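Local atomic coordinates of amidase, hydantoinase/carbamoylase family (Burkholderia vietnamiensis, PDB entry 5I4M), a protein that probably hydrolyses N-carbamoyl-L-amino acids or related C-N bonds, as a two-zinc amidase of the peptidase M20 family. Residues I25-R30 with G123-R128; A40-T45 with V50-L55; N148-R153 with I401-I406; A363-Y368 with L421-L426. All blocks are in the same frame, centred on the assembly; numbering follows the deposited sequence.

Interaction 1. Residues I25-R30 with G123-R128; sequences IKVDGR and GLEVIR
The carboxylate of Glu125 meets the backbone N-H of Asp28 from above the carboxylate plane, the donor standing 49° out of it. The bond from Asp28 N to Glu125 OE1 is short, 2.7 Å, and fairly straight, with an angle of 160° at the hydrogen. The other oxygen, OE2, forms a salt bridge with Arg31, so a backbone N-H and a guanidinium from the same helix start grip both ends of the group. Nearer the backbone, the methylene carbon CG of Glu125 packs on Val27, 3.7 Å from Val27 CB. A bend at chi2 (58°) turns the carboxylate of Glu125 off the line of its aliphatic stem, which is how one side chain can use its carbon on Val27 and its oxygen on Asp28. Leu32 also touches Glu125, and the whole side chain is buried; its two polar partners compensate it there. Asp28 CB lies 3.5 Å from Glu125 OE1, but the Asp28 carboxylate leads away and caps the backbone N of Arg31 through OD1. The two acidic groups remain apart, 5.5 Å between Asp28 OD1 and Glu125 OE1, and Arg31 probably offsets some of their like charge. Helix 411-429 adds two contacts: Asn419 OD1 accepts from Val27 N, and Ala418 packs on the valine side chain. Asp28 is the N-cap of helix 29-39, with a bond to the N3 backbone N. The reciprocal bond to the N-cap backbone N, which in a capping box comes from the N3 side chain, is here supplied by Glu125 of helix 117-132, so the N-cap is held by its own helix and by a second one.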
# COMPACT_ATOMS: atom_id res chain seq x y z
N ILE A 25 -8.02 -41.73 30.50
CA ILE A 25 -6.94 -41.28 29.63
C ILE A 25 -7.33 -39.90 29.10
O ILE A 25 -8.20 -39.79 28.22
CB ILE A 25 -6.67 -42.27 28.50
CG1 ILE A 25 -6.36 -43.65 29.07
CG2 ILE A 25 -5.54 -41.77 27.60
CD1 ILE A 25 -6.19 -44.70 28.01
N LYS A 26 -6.71 -38.85 29.62
CA LYS A 26 -7.11 -37.50 29.26
C LYS A 26 -5.91 -36.58 29.34
O LYS A 26 -4.88 -36.91 29.94
CB LYS A 26 -8.25 -36.99 30.16
CG LYS A 26 -7.99 -37.11 31.65
CD LYS A 26 -9.18 -36.57 32.46
CE LYS A 26 -8.86 -36.49 33.94
NZ LYS A 26 -8.71 -37.84 34.56
N VAL A 27 -6.04 -35.42 28.70
CA VAL A 27 -4.91 -34.50 28.61
C VAL A 27 -4.74 -33.75 29.92
O VAL A 27 -5.63 -33.73 30.78
CB VAL A 27 -5.07 -33.53 27.42
CG1 VAL A 27 -5.20 -34.30 26.12
CG2 VAL A 27 -6.27 -32.64 27.64
N ASP A 28 -3.57 -33.13 30.07
CA ASP A 28 -3.29 -32.18 31.14
C ASP A 28 -3.65 -30.80 30.58
O ASP A 28 -2.86 -30.20 29.85
CB ASP A 28 -1.82 -32.27 31.56
CG ASP A 28 -1.47 -31.38 32.74
OD1 ASP A 28 -2.11 -30.32 32.94
OD2 ASP A 28 -0.52 -31.74 33.47
N GLY A 29 -4.85 -30.32 30.90
CA GLY A 29 -5.34 -29.10 30.27
C GLY A 29 -4.52 -27.87 30.63
O GLY A 29 -4.32 -26.98 29.80
N ARG A 30 -4.04 -27.79 31.87
CA ARG A 30 -3.23 -26.64 32.26
C ARG A 30 -1.88 -26.66 31.57
O ARG A 30 -1.39 -25.62 31.13
CB ARG A 30 -3.05 -26.61 33.78
CG ARG A 30 -2.20 -25.42 34.24
CD ARG A 30 -2.02 -25.38 35.74
NE ARG A 30 -1.38 -26.59 36.26
CZ ARG A 30 -1.05 -26.77 37.53
NH1 ARG A 30 -1.28 -25.80 38.42
NH2 ARG A 30 -0.48 -27.90 37.92
N GLY A 123 -1.09 -31.42 19.62
CA GLY A 123 -0.37 -32.64 19.29
C GLY A 123 0.72 -32.95 20.30
O GLY A 123 0.85 -34.09 20.76
N LEU A 124 1.52 -31.94 20.67
CA LEU A 124 2.55 -32.14 21.68
C LEU A 124 1.94 -32.64 22.99
O LEU A 124 2.51 -33.52 23.66
CB LEU A 124 3.32 -30.84 21.92
CG LEU A 124 4.32 -30.93 23.07
CD1 LEU A 124 5.38 -31.98 22.77
CD2 LEU A 124 4.98 -29.59 23.34
N GLU A 125 0.78 -32.10 23.36
CA GLU A 125 0.11 -32.54 24.59
C GLU A 125 -0.37 -33.98 24.48
O GLU A 125 -0.35 -34.71 25.47
CB GLU A 125 -1.05 -31.60 24.91
CG GLU A 125 -1.94 -32.03 26.10
CD GLU A 125 -1.18 -32.21 27.41
OE1 GLU A 125 -1.56 -33.11 28.20
OE2 GLU A 125 -0.21 -31.46 27.67
N VAL A 126 -0.77 -34.43 23.28
CA VAL A 126 -1.10 -35.84 23.09
C VAL A 126 0.13 -36.70 23.36
O VAL A 126 0.06 -37.72 24.06
CB VAL A 126 -1.65 -36.08 21.67
CG1 VAL A 126 -1.72 -37.57 21.37
CG2 VAL A 126 -3.03 -35.48 21.55
N ILE A 127 1.28 -36.31 22.82
CA ILE A 127 2.52 -37.05 23.06
C ILE A 127 2.81 -37.13 24.55
O ILE A 127 3.09 -38.21 25.10
CB ILE A 127 3.68 -36.39 22.31
CG1 ILE A 127 3.44 -36.43 20.80
CG2 ILE A 127 5.00 -37.04 22.70
CD1 ILE A 127 3.37 -37.82 20.24
N ARG A 128 2.74 -35.99 25.23
CA ARG A 128 3.05 -35.98 26.66
C ARG A 128 2.05 -36.81 27.45
O ARG A 128 2.40 -37.47 28.43
CB ARG A 128 3.07 -34.54 27.18
CG ARG A 128 4.20 -33.70 26.63
CD ARG A 128 4.07 -32.25 27.07
NE ARG A 128 5.32 -31.50 26.95
CZ ARG A 128 5.40 -30.17 27.01
NH1 ARG A 128 4.31 -29.44 27.17
NH2 ARG A 128 6.59 -29.58 26.91

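Interaction 2. Residues A40-T45 with V50-L55; sequences AKIGAT and VCRLAL
Gly43 O takes the backbone N-H of Cys51 in a nearly straight bond, 2.9 Å from Cys51 N to Gly43 O with 173° at the hydrogen. Val50 CA adds a C-H...O contact to the same oxygen, at 3.4 Å from Gly43 O. One residue earlier, Arg52 NH1 reaches Ile42 O across 3.0 Å, lying in the carbonyl plane on a lone pair. A bend at chi3 (72°) brings the guanidinium of Arg52 back toward this carbonyl, while its CD packs on Ile42 CG2 at 3.8 Å. Val50 CG1 covers part of one guanidinium face. At the far end, the methyl of Thr45 rests beside the other backbone, with Thr45 CG2 3.7 Å from Cys51 CB. The next shell holds these groups in place. A type II turn from Lys41 to Ala44 puts Gly43 at its third position with positive phi (87°), and Ala44 and Val50 form a single beta bridge. Arg52 NH2 is bonded to Ala105 O, Ser107 OG bonds to the backbone of both Val50 and Arg52, and Thr45 OG1 is held by Glu405. Both arms belong to the loop that joins helix 29-39 to helix 57-72: Ile42 packs on Leu65, and Arg52 on Leu58 and Ala62 of the second helix, while the Arg52 guanidinium extends to the loop that follows strand 99-103.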
# COMPACT_ATOMS: atom_id res chain seq x y z
N ALA A 40 2.78 -17.94 22.80
CA ALA A 40 2.20 -16.65 22.45
C ALA A 40 3.15 -15.48 22.68
O ALA A 40 2.92 -14.40 22.13
CB ALA A 40 0.90 -16.42 23.23
N LYS A 41 4.18 -15.65 23.52
CA LYS A 41 5.15 -14.57 23.71
C LYS A 41 6.01 -14.32 22.47
O LYS A 41 6.58 -13.24 22.33
CB LYS A 41 6.08 -14.90 24.88
CG LYS A 41 5.38 -15.14 26.19
CD LYS A 41 6.36 -15.66 27.22
CE LYS A 41 5.73 -15.69 28.60
NZ LYS A 41 6.63 -16.33 29.59
N ILE A 42 6.12 -15.31 21.59
CA ILE A 42 7.03 -15.24 20.45
C ILE A 42 6.31 -14.47 19.34
O ILE A 42 5.47 -15.02 18.63
CB ILE A 42 7.46 -16.63 19.99
CG1 ILE A 42 8.13 -17.37 21.16
CG2 ILE A 42 8.40 -16.54 18.78
CD1 ILE A 42 8.53 -18.79 20.81
N GLY A 43 6.64 -13.19 19.21
CA GLY A 43 5.91 -12.30 18.32
C GLY A 43 4.71 -11.64 18.95
O GLY A 43 3.83 -11.17 18.22
N ALA A 44 4.63 -11.59 20.28
CA ALA A 44 3.47 -10.98 20.93
C ALA A 44 3.30 -9.53 20.49
O ALA A 44 4.28 -8.79 20.34
CB ALA A 44 3.61 -11.06 22.45
N THR A 45 2.06 -9.13 20.27
CA THR A 45 1.79 -7.76 19.86
C THR A 45 1.15 -6.98 21.00
O THR A 45 0.59 -7.56 21.93
CB THR A 45 0.86 -7.72 18.63
OG1 THR A 45 -0.45 -8.16 19.02
CG2 THR A 45 1.37 -8.63 17.52
N VAL A 50 -0.43 -12.11 17.90
CA VAL A 50 0.85 -12.67 17.47
C VAL A 50 1.11 -12.21 16.05
O VAL A 50 0.26 -12.38 15.17
CB VAL A 50 0.84 -14.21 17.54
CG1 VAL A 50 2.09 -14.79 16.91
CG2 VAL A 50 0.71 -14.65 19.00
N CYS A 51 2.29 -11.63 15.82
CA CYS A 51 2.76 -11.28 14.49
C CYS A 51 4.01 -12.11 14.24
O CYS A 51 5.12 -11.68 14.58
CB CYS A 51 3.04 -9.79 14.38
SG CYS A 51 3.62 -9.30 12.75
N ARG A 52 3.83 -13.30 13.67
CA ARG A 52 4.90 -14.28 13.55
C ARG A 52 4.81 -14.85 12.14
O ARG A 52 4.40 -15.99 11.93
CB ARG A 52 4.79 -15.37 14.61
CG ARG A 52 5.92 -16.38 14.62
CD ARG A 52 5.91 -17.17 15.92
NE ARG A 52 4.79 -18.11 15.96
CZ ARG A 52 4.01 -18.32 17.01
NH1 ARG A 52 4.18 -17.63 18.13
NH2 ARG A 52 3.04 -19.23 16.93
N LEU A 53 5.20 -14.04 11.16
CA LEU A 53 5.09 -14.47 9.77
C LEU A 53 6.02 -15.64 9.49
O LEU A 53 7.07 -15.79 10.13
CB LEU A 53 5.37 -13.30 8.83
CG LEU A 53 4.18 -12.40 8.48
CD1 LEU A 53 3.14 -13.16 7.68
CD2 LEU A 53 3.55 -11.80 9.72
N ALA A 54 5.61 -16.48 8.54
CA ALA A 54 6.37 -17.68 8.21
C ALA A 54 7.81 -17.34 7.85
O ALA A 54 8.08 -16.40 7.10
CB ALA A 54 5.70 -18.42 7.05
N LEU A 55 8.74 -18.15 8.37
CA LEU A 55 10.16 -18.13 8.02
C LEU A 55 10.85 -16.82 8.41
O LEU A 55 11.91 -16.50 7.87
CB LEU A 55 10.37 -18.44 6.53
CG LEU A 55 9.64 -19.72 6.11
CD1 LEU A 55 9.98 -20.14 4.67
CD2 LEU A 55 9.95 -20.87 7.08

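Interaction 3. Residues N148-R153 with I401-I406; sequences NEEGSR and ISHNEI. With ZN (zinc ion), chain D; 3PG (3-phosphoglyceric acid), chain E.
Glu150 and His403 face each other from two irregular loops, and even at this closest pair the backbones stay well apart, 10.1 Å from Glu150 CA to His403 CA. His403 has positive phi (60°), and beyond it the Asn404 side chain closes an Asx turn, with Ile406 N bonded to Asn404 OD1. The gap between the loops is bridged by a zinc ion. Glu150 chelates it with both oxygens, unequally: OE2 of Glu150 lies 2.1 Å from the zinc and OE1 of Glu150 2.4 Å. A bend at chi2 (-77°) swings the carboxylate round to the zinc, so that both oxygens reach the metal. From the other loop, His403 NE2 binds the metal at 2.1 Å. The phosphate of the bound 3-phosphoglyceric acid supplies O3P at 2.0 Å and O2P at 2.3 Å from the zinc, and Asp115 completes the site; the same aspartate also belongs to the second zinc site, with His104 and His211. Glu149 turns to the ligand, its OE1 2.6 Å from phosphate atom O2P. Second-shell bonds orient the ligands: Gln108 NE2 donates to Glu150 OE1, and ND1 of His403 is bonded to Asn296 O of the second subunit, whose His247 stacks on the histidine ring. The dimer partner therefore builds part of this pocket. The neighbouring glutamates divide between the metals: Glu149 also belongs to the site of the other zinc, and Glu150 to this one. With two phosphate oxygens taking coordination positions on the zinc, the geometry is consistent with the phosphoglycerate occupying the active-site pocket.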
# COMPACT_ATOMS: atom_id res chain seq x y z
N ASN A 148 4.70 -22.33 6.37
CA ASN A 148 4.04 -21.22 5.66
C ASN A 148 2.58 -21.53 5.33
O ASN A 148 2.11 -21.33 4.21
CB ASN A 148 4.79 -20.86 4.37
CG ASN A 148 4.21 -19.61 3.70
OD1 ASN A 148 3.96 -18.62 4.38
ND2 ASN A 148 3.92 -19.69 2.40
N GLU A 149 1.85 -22.04 6.32
CA GLU A 149 0.48 -22.45 6.01
C GLU A 149 -0.39 -21.25 5.65
O GLU A 149 -1.31 -21.39 4.84
CB GLU A 149 -0.12 -23.24 7.17
CG GLU A 149 -1.52 -23.82 6.91
CD GLU A 149 -2.64 -22.81 7.16
OE1 GLU A 149 -2.36 -21.73 7.73
OE2 GLU A 149 -3.79 -23.09 6.79
N GLU A 150 -0.11 -20.06 6.20
CA GLU A 150 -1.07 -18.96 6.07
C GLU A 150 -1.12 -18.42 4.65
O GLU A 150 -2.14 -17.86 4.24
CB GLU A 150 -0.73 -17.82 7.03
CG GLU A 150 -1.04 -18.11 8.51
CD GLU A 150 -2.52 -17.99 8.84
OE1 GLU A 150 -3.35 -17.84 7.92
OE2 GLU A 150 -2.88 -18.05 10.04
N GLY A 151 -0.03 -18.54 3.89
CA GLY A 151 -0.00 -17.98 2.55
C GLY A 151 -0.05 -16.47 2.50
O GLY A 151 -0.45 -15.91 1.47
N SER A 152 0.39 -15.79 3.56
CA SER A 152 0.36 -14.33 3.63
C SER A 152 1.67 -13.70 3.19
O SER A 152 1.69 -12.84 2.30
CB SER A 152 0.02 -13.88 5.06
OG SER A 152 0.07 -12.46 5.15
N ARG A 153 2.79 -14.13 3.78
CA ARG A 153 4.09 -13.57 3.40
C ARG A 153 4.54 -14.10 2.04
O ARG A 153 5.03 -13.34 1.20
CB ARG A 153 5.14 -13.90 4.45
CG ARG A 153 6.53 -13.39 4.06
CD ARG A 153 7.61 -13.77 5.06
NE ARG A 153 8.90 -13.28 4.57
CZ ARG A 153 10.08 -13.63 5.05
NH1 ARG A 153 10.17 -14.49 6.06
NH2 ARG A 153 11.18 -13.11 4.51
N ILE A 401 -14.09 -14.82 15.90
CA ILE A 401 -13.14 -13.99 15.17
C ILE A 401 -11.79 -14.69 15.10
O ILE A 401 -11.31 -15.30 16.07
CB ILE A 401 -13.03 -12.58 15.77
CG1 ILE A 401 -12.13 -11.72 14.86
CG2 ILE A 401 -12.50 -12.63 17.18
CD1 ILE A 401 -12.70 -10.35 14.54
N SER A 402 -11.16 -14.59 13.94
CA SER A 402 -9.81 -15.07 13.72
C SER A 402 -9.16 -14.11 12.74
O SER A 402 -9.84 -13.28 12.12
CB SER A 402 -9.78 -16.51 13.21
OG SER A 402 -8.46 -16.98 13.10
N HIS A 403 -7.84 -14.21 12.62
CA HIS A 403 -7.03 -13.27 11.84
C HIS A 403 -7.18 -11.84 12.37
O HIS A 403 -7.03 -10.86 11.63
CB HIS A 403 -7.36 -13.37 10.35
CG HIS A 403 -6.78 -14.60 9.72
ND1 HIS A 403 -6.72 -14.80 8.36
CD2 HIS A 403 -6.22 -15.70 10.29
CE1 HIS A 403 -6.15 -15.97 8.11
NE2 HIS A 403 -5.83 -16.53 9.27
N ASN A 404 -7.42 -11.75 13.68
CA ASN A 404 -7.44 -10.52 14.46
C ASN A 404 -6.75 -10.86 15.78
O ASN A 404 -6.86 -11.98 16.27
CB ASN A 404 -8.89 -10.04 14.69
CG ASN A 404 -8.98 -8.68 15.39
OD1 ASN A 404 -8.44 -8.47 16.48
ND2 ASN A 404 -9.70 -7.74 14.76
N GLU A 405 -6.00 -9.90 16.32
CA GLU A 405 -5.20 -10.18 17.51
C GLU A 405 -6.04 -10.46 18.76
O GLU A 405 -5.50 -11.00 19.73
CB GLU A 405 -4.25 -9.01 17.75
CG GLU A 405 -3.22 -8.87 16.64
CD GLU A 405 -2.71 -7.45 16.48
OE1 GLU A 405 -1.86 -7.02 17.27
OE2 GLU A 405 -3.17 -6.77 15.54
N ILE A 406 -7.34 -10.14 18.74
CA ILE A 406 -8.21 -10.46 19.86
C ILE A 406 -8.79 -11.87 19.78
O ILE A 406 -9.62 -12.23 20.62
CB ILE A 406 -9.38 -9.46 19.99
CG1 ILE A 406 -10.33 -9.61 18.80
CG2 ILE A 406 -8.86 -8.03 20.14
CD1 ILE A 406 -11.55 -8.73 18.88
ZN ZN D . -4.87 -18.41 9.65
C1 3PG E . -7.04 -19.67 4.68
O1 3PG E . -7.06 -18.44 4.53
O2 3PG E . -8.08 -20.36 4.80
C2 3PG E . -5.70 -20.35 4.73
O3 3PG E . -5.84 -21.75 4.42
C3 3PG E . -5.14 -20.21 6.12
O1P 3PG E . -5.98 -20.91 7.04
P 3PG E . -5.84 -20.60 8.65
O2P 3PG E . -4.36 -20.58 8.95
O3P 3PG E . -6.49 -19.24 8.81
O4P 3PG E . -6.57 -21.78 9.30

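Interaction 4. Residues A363-Y368 with L421-L426; sequences ADRFGY and LLHAML
The imidazole of His423 is approached by two neighbouring side chains, Arg365 and Phe366. Arg365 lays its CD over the ring face, 3.6 Å from the centroid, a CH-pi contact. Its guanidinium lies nearly parallel to the imidazole, the planes only 16° apart, with ND1 of His423 over the rim of one of its faces, 3.3 Å from NE of Arg365; the angle is too poor for a hydrogen bond, and the pair is better seen as layered groups. A kink at chi3 (-55°) in Arg365 sets this course, and its NH1 ends on the carbonyl of Asp22. Phe366 comes in the other orientation: its edge points toward the histidine face in an offset edge-to-face pair, with centroids 5.2 Å apart and planes at 70°. The closest atoms are Phe366 CE1 and His423 CD2 at 3.3 Å. NE2 of His423 bonds to Ile25 O, which helps to set the ring's rotation and joins the N-terminal loop to the cluster. Gly367 follows with positive phi, and the bonds from Tyr368 N to Ala363 O and from Gly367 N to Asp364 O close a Schellman motif. The last turn of helix 353-365, ended by this motif, sets Arg365 and Phe366 against His423 of helix 411-429.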
# COMPACT_ATOMS: atom_id res chain seq x y z
N ALA A 363 -15.73 -37.35 21.04
CA ALA A 363 -16.56 -36.34 21.68
C ALA A 363 -17.61 -36.98 22.58
O ALA A 363 -17.83 -36.53 23.71
CB ALA A 363 -17.23 -35.46 20.62
N ASP A 364 -18.26 -38.04 22.09
CA ASP A 364 -19.27 -38.72 22.89
C ASP A 364 -18.65 -39.37 24.12
O ASP A 364 -19.29 -39.40 25.18
CB ASP A 364 -20.01 -39.75 22.04
CG ASP A 364 -21.02 -39.12 21.09
OD1 ASP A 364 -21.51 -38.00 21.37
OD2 ASP A 364 -21.34 -39.74 20.06
N ARG A 365 -17.42 -39.87 24.01
CA ARG A 365 -16.78 -40.53 25.15
C ARG A 365 -16.70 -39.59 26.34
O ARG A 365 -16.94 -39.99 27.48
CB ARG A 365 -15.39 -41.02 24.76
CG ARG A 365 -14.51 -41.39 25.94
CD ARG A 365 -13.10 -41.74 25.50
NE ARG A 365 -13.11 -42.81 24.50
CZ ARG A 365 -12.98 -44.10 24.77
NH1 ARG A 365 -12.84 -44.51 26.02
NH2 ARG A 365 -13.00 -44.99 23.78
N PHE A 366 -16.36 -38.33 26.10
CA PHE A 366 -16.25 -37.33 27.16
C PHE A 366 -17.56 -36.60 27.42
O PHE A 366 -17.58 -35.71 28.28
CB PHE A 366 -15.14 -36.32 26.82
CG PHE A 366 -13.76 -36.89 26.96
CD1 PHE A 366 -13.16 -37.57 25.90
CD2 PHE A 366 -13.06 -36.76 28.15
CE1 PHE A 366 -11.88 -38.10 26.03
CE2 PHE A 366 -11.78 -37.29 28.29
CZ PHE A 366 -11.19 -37.96 27.23
N GLY A 367 -18.63 -36.93 26.72
CA GLY A 367 -19.87 -36.22 26.94
C GLY A 367 -19.89 -34.81 26.42
O GLY A 367 -20.74 -34.01 26.84
N TYR A 368 -18.98 -34.45 25.52
CA TYR A 368 -18.97 -33.10 24.98
C TYR A 368 -20.12 -32.92 23.99
O TYR A 368 -20.43 -33.83 23.21
CB TYR A 368 -17.65 -32.81 24.26
CG TYR A 368 -16.42 -32.81 25.14
CD1 TYR A 368 -16.43 -32.24 26.41
CD2 TYR A 368 -15.23 -33.37 24.68
CE1 TYR A 368 -15.30 -32.24 27.19
CE2 TYR A 368 -14.11 -33.37 25.46
CZ TYR A 368 -14.13 -32.81 26.71
OH TYR A 368 -12.98 -32.82 27.46
N LEU A 421 -8.94 -35.01 20.19
CA LEU A 421 -7.79 -35.37 19.35
C LEU A 421 -7.06 -36.58 19.91
O LEU A 421 -6.74 -37.52 19.18
CB LEU A 421 -6.84 -34.18 19.24
CG LEU A 421 -5.57 -34.45 18.42
CD1 LEU A 421 -5.94 -34.63 16.95
CD2 LEU A 421 -4.52 -33.34 18.58
N LEU A 422 -6.80 -36.57 21.22
CA LEU A 422 -6.13 -37.69 21.88
C LEU A 422 -6.83 -39.01 21.59
O LEU A 422 -6.19 -39.98 21.18
CB LEU A 422 -6.08 -37.44 23.39
CG LEU A 422 -5.58 -38.58 24.28
CD1 LEU A 422 -4.14 -38.94 23.92
CD2 LEU A 422 -5.70 -38.21 25.77
N HIS A 423 -8.14 -39.06 21.79
CA HIS A 423 -8.80 -40.35 21.63
C HIS A 423 -9.04 -40.72 20.18
O HIS A 423 -8.99 -41.91 19.84
CB HIS A 423 -10.09 -40.38 22.44
CG HIS A 423 -9.83 -40.75 23.86
ND1 HIS A 423 -9.87 -42.06 24.30
CD2 HIS A 423 -9.41 -40.01 24.92
CE1 HIS A 423 -9.54 -42.09 25.58
NE2 HIS A 423 -9.26 -40.87 25.98
N ALA A 424 -9.28 -39.75 19.30
CA ALA A 424 -9.38 -40.07 17.89
C ALA A 424 -8.06 -40.63 17.38
O ALA A 424 -8.04 -41.60 16.62
CB ALA A 424 -9.78 -38.83 17.09
N MET A 425 -6.95 -40.02 17.79
CA MET A 425 -5.64 -40.54 17.39
C MET A 425 -5.39 -41.91 18.00
O MET A 425 -4.92 -42.83 17.32
CB MET A 425 -4.54 -39.56 17.80
CG MET A 425 -4.56 -38.26 17.02
SD MET A 425 -3.14 -37.24 17.47
CE MET A 425 -1.79 -38.22 16.82
N LEU A 426 -5.70 -42.06 19.30
CA LEU A 426 -5.53 -43.37 19.94
C LEU A 426 -6.33 -44.44 19.22
O LEU A 426 -5.84 -45.56 19.02
CB LEU A 426 -5.96 -43.30 21.40
CG LEU A 426 -4.87 -43.04 22.42
CD1 LEU A 426 -5.51 -42.92 23.80
CD2 LEU A 426 -3.85 -44.17 22.39

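In the fold
From the N terminus, interaction 1 joins the start of helix 29-39 to helix 117-132, and the turn of interaction 2 is nested within the loop it closes. Both are complete before interaction 3 opens at residue 148. Interaction 3 spans the longest loop, which includes the dimerisation range, and brings both ends to the zinc. Interaction 4 crosses it, opening inside that loop and joining the end of helix 353-365 to helix 411-429 beyond it. In space there are two pairs. Interactions 1 and 4, centres about 12 Å apart, touch where the N-terminal loop meets helix 411-429; interactions 2 and 3, centres about 11 Å apart, are linked by Thr45 with Glu405 and Ala54 with Arg153.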